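Local coordinates for protein oxalate biosynthetic component 1 (Burkholderia thailandensis, PDB 5IKY) that takes part in quorum sensing-dependent oxalogenesis as a bifunctional enzyme, an oxalate-producing serine hydrolase with an additional lyase activity, at residues P200-T205 / H227-D232; V12-K17 / S281-R286; D211-A216 / A222-H227; I44-A49 / I246-Q251. All coordinates share one frame; numbering follows the deposited sequence.

Overall arrangement
Read from the N terminus, the chain meets the first segments of contacts 2, 4, 1 and 3 in that order and the second segments in exact reverse, so the four loops nest and none cross. Contact 3 is innermost, joining helix 206-218 to strand 223-226 of the TIM barrel across 5 residues. Contact 1 encloses it and brings together the loops before that helix and after that strand; the two share H227, a magnesium ligand. Contact 4 spans 196 residues and ties helix 37-49 to strand 246-248. Contact 2, the widest at 263, joins loops following barrel strands 4-9 and 275-278. R229 of contact 1 bonds to backbone oxygens of contacts 2 and 4.

Contact 1: residues P200-T205 / H227-D232; sequences PYLPIT and HTRATD. With MG (magnesium ion), chain B.
The guanidinium of R229 is met obliquely by a methyl of L202, CD2 lying 3.9 Å from NH2, and the two side chains cross at about a right angle. Both belong to loops of the TIM-barrel unit: 200-205 leads into helix 206-218, whereas the loop 227-232 leaves barrel strand 223-226. The second flat group, the H227 imidazole, coordinates magnesium through NE2 at 2.3 Å, while ND1 is hydrogen-bonded to N253 OD1, and the two bonds together fix the ring's rotation; E477 is the other protein ligand. Nearer the backbone, I204 lays its CG2 branch across the aliphatic part of R229, 4.0 Å from CG. A bend at chi2 (-66°) lets the arginine turn from this contact toward L202. Its buried head is gripped by backbone carbonyls: NE by G13, NH2 by P16 and NH1 by Q251. One positive charge thus ties its own loop to two others, 12-17 and 246-251, with L202 and I204 supplying its apolar flank. The two backbones stay 5.9 Å apart at the CA atoms of I204 and R229, and water 1 bridges them, donating to I204 O at 2.9 Å and accepting from R229 N at 3.1 Å.

Contact 2: residues V12-K17 / S281-R286; sequences VGAVPK and SARGDR
V15 sets its CG2 methyl over one face of the R283 guanidinium, 3.4 Å above the plane and over its centre, with CZ at 3.5 Å from that methyl. The residues sit in two loops that follow strands 4-9 and 275-278 of the TIM barrel, the strands flanking strand 223-226, and the contact is a surface one on the side of the barrel that carries the magnesium ion. R283 reaches across fully stretched: CG is anti to the backbone N (chi1 -175°) and the chain stays extended as far as NE, which carries the flat head past A14 and brings it to V15. On the way CD rests against A14 CB at 3.9 Å, so the methylene part covers the alanine and the charged end covers the valine. The side chains of V15 and R283 cross obliquely. Outside the two segments the arginine also makes a cation-pi contact with F320, and its side chain touches Y326. A14 CB itself lies about 6 Å from the magnesium ion. The backbone at R283 is turned twice: A282 to D285 form a type II beta turn, with G284 at positive phi (98°), closed by D285 N to A282 O at 3.0 Å. An ST turn overlaps its start, in which R283 N donates to S281 OG at 3.0 Å with an N-H...OG angle of 161°.

Contact 3: residues D211-A216 / A222-H227; sequences DASREA and AVVHLH. With MG (magnesium ion), chain B.
Behind the strand that leads to the magnesium ligand H227, S213 packs its hydroxyl against V224 and L226. OG lies 3.5 Å from V224 CG1 and 3.7 Å from L226 CD2, so the serine meets one methyl of each, while its CB is 4.0 Å from V224 CG1. The polar atom is nevertheless satisfied in this buried place, because S213 OG is hydrogen-bonded to I209 O one turn back in its own helix. V224 directs its CB toward the helix, with CG1 anti to the backbone N (chi1 -175°); L226 starts out less directly, but its extended end comes nearer. This is the helix-to-strand packing of a TIM barrel: helix 206-218 covers the outer surface of strand 223-226, which runs parallel between strands 4-9 and 275-278. Helix 257-270 adds to this layer, with L267 touching S213 and with Y260 and I263 touching L226. H225, between the two packing residues, points the opposite way, off the helix, and puts NE2 3.1 Å from the magnesium ion, too far to count as a metal bond like that of H227 NE2. The oxygen of water 2 lies 2.6 Å from the magnesium ion.

Contact 4: residues I44-A49 / I246-Q251; sequences IKALEA and IGIGSQ
Helix 37-49 and strand 246-248 have their nearest CA atoms at A46 and I248, 7.6 Å apart. The strand forms an antiparallel beta hairpin with strand 235-237, and the helix lies against one side of it, so the contact joins the N-terminal domain to the part of the chain related to beta-keto acid cleavage enzymes. I246 and I248, two residues apart, both direct their CB toward the helix. Where L47 meets the first of them, one methyl from each residue makes the touch, L47 CD2 standing 4.1 Å from I246 CG2, and the two side chains cross at about a right angle. The leucine does not start out toward the strand; with CG anti to the carbonyl carbon (chi1 -75°), its branched end is carried nearer and CD2 makes the touch. On the isoleucine the branch used is CG2, the one anti to the backbone N. A46 makes the second contact, a looser one, with its CB 4.4 Å from I248 CD1. L237 of the partner strand touches A46, L47 and I248, binding the two pairs into one apolar patch, and W52 packs on L47. Polar links come from N50, whose side-chain amide spans the joint: ND2 donates to A46 O, and OD1 accepts from G249 N.

Contact 1: residues P200-T205 / H227-D232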
loop_
_atom_site.group_PDB
_atom_site.type_symbol
_atom_site.label_atom_id
_atom_site.label_comp_id
_atom_site.label_asym_id
_atom_site.label_seq_id
_atom_site.Cartn_x
_atom_site.Cartn_y
_atom_site.Cartn_z
ATOM N N PRO A 200 0.148 5.365 -24.562
ATOM C CA PRO A 200 -1.231 5.086 -24.155
ATOM C C PRO A 200 -1.378 4.960 -22.640
ATOM O O PRO A 200 -2.483 4.743 -22.146
ATOM C CB PRO A 200 -1.529 3.754 -24.841
ATOM C CG PRO A 200 -0.205 3.096 -24.966
ATOM C CD PRO A 200 0.778 4.201 -25.209
ATOM N N TYR A 201 -0.274 5.098 -21.913
ATOM C CA TYR A 201 -0.289 4.876 -20.472
ATOM C C TYR A 201 -0.025 6.153 -19.682
ATOM O O TYR A 201 -0.033 6.140 -18.452
ATOM C CB TYR A 201 0.735 3.803 -20.098
ATOM C CG TYR A 201 0.538 2.508 -20.853
ATOM C CD1 TYR A 201 -0.522 1.663 -20.548
ATOM C CD2 TYR A 201 1.404 2.134 -21.873
ATOM C CE1 TYR A 201 -0.714 0.481 -21.235
ATOM C CE2 TYR A 201 1.219 0.949 -22.567
ATOM C CZ TYR A 201 0.158 0.128 -22.242
ATOM O OH TYR A 201 -0.032 -1.050 -22.925
ATOM N N LEU A 202 0.201 7.255 -20.389
ATOM C CA LEU A 202 0.455 8.525 -19.723
ATOM C C LEU A 202 -0.832 9.121 -19.166
ATOM O O LEU A 202 -1.780 9.372 -19.908
ATOM C CB LEU A 202 1.114 9.522 -20.671
ATOM C CG LEU A 202 1.611 10.765 -19.932
ATOM C CD1 LEU A 202 2.857 10.436 -19.122
ATOM C CD2 LEU A 202 1.869 11.901 -20.890
ATOM N N PRO A 203 -0.861 9.354 -17.849
ATOM C CA PRO A 203 -2.024 9.928 -17.168
ATOM C C PRO A 203 -2.034 11.455 -17.235
ATOM O O PRO A 203 -1.066 12.090 -16.819
ATOM C CB PRO A 203 -1.851 9.440 -15.730
ATOM C CG PRO A 203 -0.362 9.349 -15.553
ATOM C CD PRO A 203 0.229 9.028 -16.909
ATOM N N ILE A 204 -3.111 12.040 -17.752
ATOM C CA ILE A 204 -3.209 13.497 -17.830
ATOM C C ILE A 204 -4.474 14.025 -17.154
ATOM O O ILE A 204 -4.705 15.232 -17.113
ATOM C CB ILE A 204 -3.174 13.992 -19.291
ATOM C CG1 ILE A 204 -4.352 13.419 -20.083
ATOM C CG2 ILE A 204 -1.850 13.623 -19.944
ATOM C CD1 ILE A 204 -4.347 13.806 -21.551
ATOM N N THR A 205 -5.289 13.119 -16.624
ATOM C CA THR A 205 -6.456 13.518 -15.845
ATOM C C THR A 205 -6.208 13.234 -14.372
ATOM O O THR A 205 -5.337 12.435 -14.029
ATOM C CB THR A 205 -7.735 12.786 -16.290
ATOM O OG1 THR A 205 -7.598 11.383 -16.031
ATOM C CG2 THR A 205 -7.996 13.016 -17.776
ATOM N N HIS A 227 2.958 16.495 -11.925
ATOM C CA HIS A 227 2.605 17.589 -12.836
ATOM C C HIS A 227 1.110 17.515 -13.178
ATOM O O HIS A 227 0.457 16.491 -12.945
ATOM C CB HIS A 227 3.393 17.522 -14.148
ATOM C CG HIS A 227 4.854 17.819 -14.022
ATOM N ND1 HIS A 227 5.452 18.876 -14.673
ATOM C CD2 HIS A 227 5.844 17.174 -13.361
ATOM C CE1 HIS A 227 6.746 18.881 -14.403
ATOM N NE2 HIS A 227 7.009 17.860 -13.608
ATOM N N THR A 228 0.577 18.586 -13.756
ATOM C CA THR A 228 -0.769 18.555 -14.324
ATOM C C THR A 228 -0.758 19.133 -15.740
ATOM O O THR A 228 0.184 19.820 -16.131
ATOM C CB THR A 228 -1.784 19.329 -13.459
ATOM O OG1 THR A 228 -1.273 20.635 -13.162
ATOM C CG2 THR A 228 -2.051 18.587 -12.157
ATOM N N ARG A 229 -1.803 18.844 -16.510
ATOM C CA ARG A 229 -1.862 19.271 -17.905
ATOM C C ARG A 229 -3.135 20.051 -18.206
ATOM O O ARG A 229 -4.229 19.645 -17.815
ATOM C CB ARG A 229 -1.775 18.063 -18.842
ATOM C CG ARG A 229 -0.569 17.161 -18.619
ATOM C CD ARG A 229 0.734 17.860 -18.952
ATOM N NE ARG A 229 1.855 16.927 -18.943
ATOM C CZ ARG A 229 2.247 16.226 -20.002
ATOM N NH1 ARG A 229 1.607 16.355 -21.155
ATOM N NH2 ARG A 229 3.276 15.395 -19.910
ATOM N N ALA A 230 -2.985 21.166 -18.914
ATOM C CA ALA A 230 -4.123 21.990 -19.301
ATOM C C ALA A 230 -4.961 21.303 -20.372
ATOM O O ALA A 230 -4.461 20.466 -21.121
ATOM C CB ALA A 230 -3.650 23.347 -19.793
ATOM N N THR A 231 -6.239 21.667 -20.440
ATOM C CA THR A 231 -7.150 21.114 -21.436
ATOM C C THR A 231 -7.912 22.215 -22.168
ATOM O O THR A 231 -8.969 21.968 -22.749
ATOM C CB THR A 231 -8.168 20.149 -20.798
ATOM O OG1 THR A 231 -8.918 20.844 -19.794
ATOM C CG2 THR A 231 -7.462 18.957 -20.168
ATOM N N ASP A 232 -7.370 23.428 -22.139
ATOM C CA ASP A 232 -8.053 24.586 -22.707
ATOM C C ASP A 232 -8.146 24.530 -24.232
ATOM O O ASP A 232 -9.066 25.094 -24.824
ATOM C CB ASP A 232 -7.357 25.882 -22.273
ATOM C CG ASP A 232 -5.846 25.819 -22.426
ATOM O OD1 ASP A 232 -5.350 24.939 -23.162
ATOM O OD2 ASP A 232 -5.153 26.654 -21.809
HETATM MG MG MG B . 9.259 17.692 -13.285
HETATM O O HOH W 1 -3.919 17.129 -15.120
HETATM O O HOH W 2 9.610 20.094 -12.413
#

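Contact 2: residues V12-K17 / S281-R286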
loop_
_atom_site.group_PDB
_atom_site.type_symbol
_atom_site.label_atom_id
_atom_site.label_comp_id
_atom_site.label_asym_id
_atom_site.label_seq_id
_atom_site.Cartn_x
_atom_site.Cartn_y
_atom_site.Cartn_z
ATOM N N VAL A 12 3.888 11.876 -14.598
ATOM C CA VAL A 12 3.222 12.756 -15.559
ATOM C C VAL A 12 4.192 13.559 -16.419
ATOM O O VAL A 12 4.288 13.344 -17.628
ATOM C CB VAL A 12 2.269 13.741 -14.849
ATOM C CG1 VAL A 12 1.468 14.530 -15.876
ATOM C CG2 VAL A 12 1.333 12.989 -13.913
ATOM N N GLY A 13 4.893 14.501 -15.801
ATOM C CA GLY A 13 5.876 15.293 -16.514
ATOM C C GLY A 13 5.291 16.401 -17.368
ATOM O O GLY A 13 4.109 16.732 -17.257
ATOM N N ALA A 14 6.125 16.963 -18.235
ATOM C CA ALA A 14 5.742 18.115 -19.042
ATOM C C ALA A 14 5.697 17.797 -20.536
ATOM O O ALA A 14 4.863 18.333 -21.267
ATOM C CB ALA A 14 6.704 19.271 -18.784
ATOM N N VAL A 15 6.598 16.930 -20.986
ATOM C CA VAL A 15 6.792 16.711 -22.420
ATOM C C VAL A 15 5.953 15.582 -23.042
ATOM O O VAL A 15 5.266 15.820 -24.039
ATOM C CB VAL A 15 8.281 16.442 -22.732
ATOM C CG1 VAL A 15 8.469 16.109 -24.205
ATOM C CG2 VAL A 15 9.123 17.644 -22.342
ATOM N N PRO A 16 6.001 14.356 -22.479
ATOM C CA PRO A 16 5.290 13.284 -23.191
ATOM C C PRO A 16 3.784 13.514 -23.248
ATOM O O PRO A 16 3.247 14.274 -22.442
ATOM C CB PRO A 16 5.617 12.037 -22.363
ATOM C CG PRO A 16 5.867 12.560 -20.994
ATOM C CD PRO A 16 6.555 13.879 -21.197
ATOM N N LYS A 17 3.115 12.868 -24.196
ATOM C CA LYS A 17 1.679 13.054 -24.370
ATOM C C LYS A 17 0.930 11.729 -24.366
ATOM O O LYS A 17 1.495 10.680 -24.675
ATOM C CB LYS A 17 1.387 13.806 -25.671
ATOM C CG LYS A 17 2.092 15.146 -25.796
ATOM C CD LYS A 17 1.659 15.872 -27.060
ATOM C CE LYS A 17 2.428 17.165 -27.254
ATOM N NZ LYS A 17 1.998 17.867 -28.494
ATOM N N SER A 281 7.284 24.067 -12.019
ATOM C CA SER A 281 7.844 24.367 -13.330
ATOM C C SER A 281 6.901 25.179 -14.212
ATOM O O SER A 281 5.688 24.964 -14.211
ATOM C CB SER A 281 8.221 23.064 -14.039
ATOM O OG SER A 281 8.574 23.295 -15.387
ATOM N N ALA A 282 7.473 26.115 -14.962
ATOM C CA ALA A 282 6.711 26.890 -15.932
ATOM C C ALA A 282 7.104 26.491 -17.352
ATOM O O ALA A 282 6.937 27.265 -18.295
ATOM C CB ALA A 282 6.923 28.379 -15.716
ATOM N N ARG A 283 7.631 25.276 -17.491
ATOM C CA ARG A 283 8.006 24.731 -18.793
ATOM C C ARG A 283 6.789 24.611 -19.703
ATOM O O ARG A 283 5.768 24.047 -19.313
ATOM C CB ARG A 283 8.676 23.365 -18.626
ATOM C CG ARG A 283 9.222 22.759 -19.912
ATOM C CD ARG A 283 9.868 21.409 -19.627
ATOM N NE ARG A 283 10.609 20.882 -20.771
ATOM C CZ ARG A 283 11.350 19.777 -20.731
ATOM N NH1 ARG A 283 11.995 19.367 -21.815
ATOM N NH2 ARG A 283 11.450 19.084 -19.602
ATOM N N GLY A 284 6.902 25.147 -20.914
ATOM C CA GLY A 284 5.796 25.148 -21.854
ATOM C C GLY A 284 5.058 26.472 -21.852
ATOM O O GLY A 284 4.176 26.706 -22.678
ATOM N N ASP A 285 5.428 27.342 -20.917
ATOM C CA ASP A 285 4.810 28.656 -20.786
ATOM C C ASP A 285 5.757 29.611 -20.063
ATOM O O ASP A 285 5.541 29.960 -18.900
ATOM C CB ASP A 285 3.475 28.551 -20.044
ATOM C CG ASP A 285 2.682 29.845 -20.078
ATOM O OD1 ASP A 285 2.964 30.696 -20.949
ATOM O OD2 ASP A 285 1.774 30.008 -19.236
ATOM N N ARG A 286 6.806 30.029 -20.765
ATOM C CA ARG A 286 7.875 30.836 -20.183
ATOM C C ARG A 286 7.424 32.234 -19.765
ATOM O O ARG A 286 8.039 32.857 -18.899
ATOM C CB ARG A 286 9.035 30.952 -21.172
ATOM C CG ARG A 286 8.638 31.568 -22.503
ATOM C CD ARG A 286 9.828 31.720 -23.433
ATOM N NE ARG A 286 9.413 32.137 -24.770
ATOM C CZ ARG A 286 9.322 33.402 -25.165
ATOM N NH1 ARG A 286 9.624 34.386 -24.329
ATOM N NH2 ARG A 286 8.935 33.685 -26.402
#

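Contact 3: residues D211-A216 / A222-H227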
loop_
_atom_site.group_PDB
_atom_site.type_symbol
_atom_site.label_atom_id
_atom_site.label_comp_id
_atom_site.label_asym_id
_atom_site.label_seq_id
_atom_site.Cartn_x
_atom_site.Cartn_y
_atom_site.Cartn_z
ATOM N N ASP A 211 -4.253 7.158 -9.900
ATOM C CA ASP A 211 -4.012 5.737 -10.128
ATOM C C ASP A 211 -2.544 5.436 -10.423
ATOM O O ASP A 211 -1.981 4.487 -9.879
ATOM C CB ASP A 211 -4.888 5.223 -11.271
ATOM C CG ASP A 211 -6.344 5.108 -10.876
ATOM O OD1 ASP A 211 -6.622 5.011 -9.661
ATOM O OD2 ASP A 211 -7.211 5.108 -11.776
ATOM N N ALA A 212 -1.927 6.245 -11.279
ATOM C CA ALA A 212 -0.526 6.043 -11.632
ATOM C C ALA A 212 0.368 6.178 -10.402
ATOM O O ALA A 212 1.356 5.455 -10.257
ATOM C CB ALA A 212 -0.100 7.028 -12.710
ATOM N N SER A 213 0.008 7.101 -9.517
ATOM C CA SER A 213 0.751 7.316 -8.282
ATOM C C SER A 213 0.647 6.108 -7.356
ATOM O O SER A 213 1.652 5.642 -6.813
ATOM C CB SER A 213 0.244 8.568 -7.569
ATOM O OG SER A 213 0.417 9.719 -8.380
ATOM N N ARG A 214 -0.573 5.607 -7.183
ATOM C CA ARG A 214 -0.821 4.446 -6.335
ATOM C C ARG A 214 -0.030 3.225 -6.803
ATOM O O ARG A 214 0.539 2.491 -5.989
ATOM C CB ARG A 214 -2.317 4.116 -6.304
ATOM C CG ARG A 214 -3.200 5.245 -5.785
ATOM C CD ARG A 214 -3.796 4.924 -4.428
ATOM N NE ARG A 214 -4.948 4.033 -4.516
ATOM C CZ ARG A 214 -5.221 3.072 -3.639
ATOM N NH1 ARG A 214 -4.417 2.868 -2.605
ATOM N NH2 ARG A 214 -6.297 2.314 -3.796
ATOM N N GLU A 215 0.004 3.012 -8.116
ATOM C CA GLU A 215 0.737 1.889 -8.694
ATOM C C GLU A 215 2.226 1.999 -8.390
ATOM O O GLU A 215 2.881 1.011 -8.065
ATOM C CB GLU A 215 0.519 1.825 -10.205
ATOM C CG GLU A 215 -0.924 1.609 -10.625
ATOM C CD GLU A 215 -1.139 1.867 -12.105
ATOM O OE1 GLU A 215 -0.141 2.092 -12.822
ATOM O OE2 GLU A 215 -2.307 1.850 -12.549
ATOM N N ALA A 216 2.748 3.214 -8.496
ATOM C CA ALA A 216 4.157 3.471 -8.244
ATOM C C ALA A 216 4.510 3.231 -6.779
ATOM O O ALA A 216 5.559 2.666 -6.468
ATOM C CB ALA A 216 4.509 4.891 -8.648
ATOM N N ALA A 222 8.860 5.906 -2.791
ATOM C CA ALA A 222 8.637 6.623 -1.543
ATOM C C ALA A 222 8.150 8.042 -1.806
ATOM O O ALA A 222 7.447 8.629 -0.986
ATOM C CB ALA A 222 9.909 6.646 -0.709
ATOM N N VAL A 223 8.539 8.595 -2.951
ATOM C CA VAL A 223 8.164 9.958 -3.309
ATOM C C VAL A 223 7.440 9.990 -4.654
ATOM O O VAL A 223 7.791 9.266 -5.575
ATOM C CB VAL A 223 9.390 10.883 -3.379
ATOM C CG1 VAL A 223 8.963 12.324 -3.605
ATOM C CG2 VAL A 223 10.213 10.769 -2.103
ATOM N N VAL A 224 6.432 10.840 -4.779
ATOM C CA VAL A 224 5.740 10.982 -6.053
ATOM C C VAL A 224 5.907 12.405 -6.585
ATOM O O VAL A 224 5.462 13.340 -6.005
ATOM C CB VAL A 224 4.268 10.632 -5.923
ATOM C CG1 VAL A 224 3.586 10.673 -7.265
ATOM C CG2 VAL A 224 4.090 9.265 -5.308
ATOM N N HIS A 225 6.546 12.537 -7.738
ATOM C CA HIS A 225 6.666 13.833 -8.406
ATOM C C HIS A 225 5.407 14.119 -9.222
ATOM O O HIS A 225 5.171 13.378 -10.176
ATOM C CB HIS A 225 7.812 13.920 -9.404
ATOM C CG HIS A 225 8.253 15.313 -9.643
ATOM N ND1 HIS A 225 7.360 16.370 -9.779
ATOM C CD2 HIS A 225 9.441 15.749 -10.077
ATOM C CE1 HIS A 225 8.064 17.458 -10.077
ATOM N NE2 HIS A 225 9.315 17.104 -10.275
ATOM N N LEU A 226 4.709 15.237 -8.991
ATOM C CA LEU A 226 3.526 15.445 -9.815
ATOM C C LEU A 226 3.560 16.669 -10.745
ATOM O O LEU A 226 4.104 17.721 -10.402
ATOM C CB LEU A 226 2.293 15.491 -8.931
ATOM C CG LEU A 226 1.945 14.195 -8.203
ATOM C CD1 LEU A 226 0.718 14.404 -7.344
ATOM C CD2 LEU A 226 1.732 13.044 -9.182
ATOM N N HIS A 227 2.958 16.495 -11.925
ATOM C CA HIS A 227 2.605 17.589 -12.836
ATOM C C HIS A 227 1.110 17.515 -13.178
ATOM O O HIS A 227 0.457 16.491 -12.945
ATOM C CB HIS A 227 3.393 17.522 -14.148
ATOM C CG HIS A 227 4.854 17.819 -14.022
ATOM N ND1 HIS A 227 5.452 18.876 -14.673
ATOM C CD2 HIS A 227 5.844 17.174 -13.361
ATOM C CE1 HIS A 227 6.746 18.881 -14.403
ATOM N NE2 HIS A 227 7.009 17.860 -13.608
HETATM MG MG MG B . 9.259 17.692 -13.285
HETATM O O HOH W 2 9.610 20.094 -12.413
#

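Contact 4: residues I44-A49 / I246-Q251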
loop_
_atom_site.group_PDB
_atom_site.type_symbol
_atom_site.label_atom_id
_atom_site.label_comp_id
_atom_site.label_asym_id
_atom_site.label_seq_id
_atom_site.Cartn_x
_atom_site.Cartn_y
_atom_site.Cartn_z
ATOM N N ILE A 44 -5.804 18.848 -42.046
ATOM C CA ILE A 44 -4.452 18.345 -42.266
ATOM C C ILE A 44 -3.427 19.065 -41.393
ATOM O O ILE A 44 -2.575 18.425 -40.775
ATOM C CB ILE A 44 -4.040 18.464 -43.749
ATOM C CG1 ILE A 44 -4.825 17.464 -44.596
ATOM C CG2 ILE A 44 -2.551 18.208 -43.916
ATOM C CD1 ILE A 44 -4.411 17.436 -46.050
ATOM N N LYS A 45 -3.515 20.390 -41.326
ATOM C CA LYS A 45 -2.556 21.156 -40.537
ATOM C C LYS A 45 -2.749 20.904 -39.044
ATOM O O LYS A 45 -1.805 21.021 -38.261
ATOM C CB LYS A 45 -2.660 22.655 -40.845
ATOM C CG LYS A 45 -3.853 23.360 -40.220
ATOM C CD LYS A 45 -3.697 24.871 -40.303
ATOM C CE LYS A 45 -2.433 25.334 -39.595
ATOM N NZ LYS A 45 -2.267 26.815 -39.638
ATOM N N ALA A 46 -3.970 20.549 -38.651
ATOM C CA ALA A 46 -4.247 20.213 -37.259
ATOM C C ALA A 46 -3.673 18.841 -36.931
ATOM O O ALA A 46 -3.139 18.625 -35.845
ATOM C CB ALA A 46 -5.742 20.247 -36.983
ATOM N N LEU A 47 -3.782 17.917 -37.883
ATOM C CA LEU A 47 -3.217 16.583 -37.725
ATOM C C LEU A 47 -1.695 16.642 -37.621
ATOM O O LEU A 47 -1.100 16.045 -36.721
ATOM C CB LEU A 47 -3.629 15.679 -38.889
ATOM C CG LEU A 47 -5.071 15.165 -38.897
ATOM C CD1 LEU A 47 -5.389 14.480 -40.214
ATOM C CD2 LEU A 47 -5.310 14.217 -37.735
ATOM N N GLU A 48 -1.072 17.373 -38.540
ATOM C CA GLU A 48 0.384 17.459 -38.590
ATOM C C GLU A 48 0.951 18.168 -37.363
ATOM O O GLU A 48 2.089 17.918 -36.964
ATOM C CB GLU A 48 0.831 18.171 -39.870
ATOM C CG GLU A 48 0.456 17.428 -41.142
ATOM C CD GLU A 48 1.182 17.947 -42.366
ATOM O OE1 GLU A 48 1.127 19.167 -42.621
ATOM O OE2 GLU A 48 1.802 17.130 -43.079
ATOM N N ALA A 49 0.151 19.042 -36.760
ATOM C CA ALA A 49 0.557 19.727 -35.537
ATOM C C ALA A 49 0.487 18.784 -34.341
ATOM O O ALA A 49 1.070 19.054 -33.292
ATOM C CB ALA A 49 -0.312 20.951 -35.297
ATOM N N ILE A 246 -10.401 12.013 -34.036
ATOM C CA ILE A 246 -9.015 12.131 -33.593
ATOM C C ILE A 246 -8.871 13.202 -32.517
ATOM O O ILE A 246 -9.243 14.356 -32.726
ATOM C CB ILE A 246 -8.073 12.475 -34.757
ATOM C CG1 ILE A 246 -8.309 11.530 -35.935
ATOM C CG2 ILE A 246 -6.621 12.425 -34.297
ATOM C CD1 ILE A 246 -7.945 10.096 -35.643
ATOM N N GLY A 247 -8.332 12.817 -31.367
ATOM C CA GLY A 247 -8.121 13.755 -30.282
ATOM C C GLY A 247 -6.919 14.642 -30.534
ATOM O O GLY A 247 -5.817 14.151 -30.787
ATOM N N ILE A 248 -7.133 15.952 -30.477
ATOM C CA ILE A 248 -6.052 16.915 -30.652
ATOM C C ILE A 248 -5.975 17.871 -29.462
ATOM O O ILE A 248 -6.949 18.058 -28.734
ATOM C CB ILE A 248 -6.217 17.733 -31.953
ATOM C CG1 ILE A 248 -7.526 18.525 -31.933
ATOM C CG2 ILE A 248 -6.163 16.824 -33.172
ATOM C CD1 ILE A 248 -7.703 19.421 -33.136
ATOM N N GLY A 249 -4.806 18.474 -29.276
ATOM C CA GLY A 249 -4.576 19.359 -28.151
ATOM C C GLY A 249 -3.115 19.341 -27.759
ATOM O O GLY A 249 -2.398 18.386 -28.058
ATOM N N SER A 250 -2.670 20.396 -27.089
ATOM C CA SER A 250 -1.266 20.519 -26.713
ATOM C C SER A 250 -0.906 19.633 -25.528
ATOM O O SER A 250 0.253 19.234 -25.382
ATOM C CB SER A 250 -0.927 21.973 -26.383
ATOM O OG SER A 250 -1.358 22.843 -27.415
ATOM N N GLN A 251 -1.899 19.327 -24.692
ATOM C CA GLN A 251 -1.668 18.649 -23.416
ATOM C C GLN A 251 -0.553 19.368 -22.664
ATOM O O GLN A 251 0.359 18.741 -22.125
ATOM C CB GLN A 251 -1.319 17.173 -23.627
ATOM C CG GLN A 251 -2.487 16.312 -24.092
ATOM C CD GLN A 251 -2.089 14.869 -24.353
ATOM O OE1 GLN A 251 -1.353 14.263 -23.574
ATOM N NE2 GLN A 251 -2.576 14.311 -25.457
#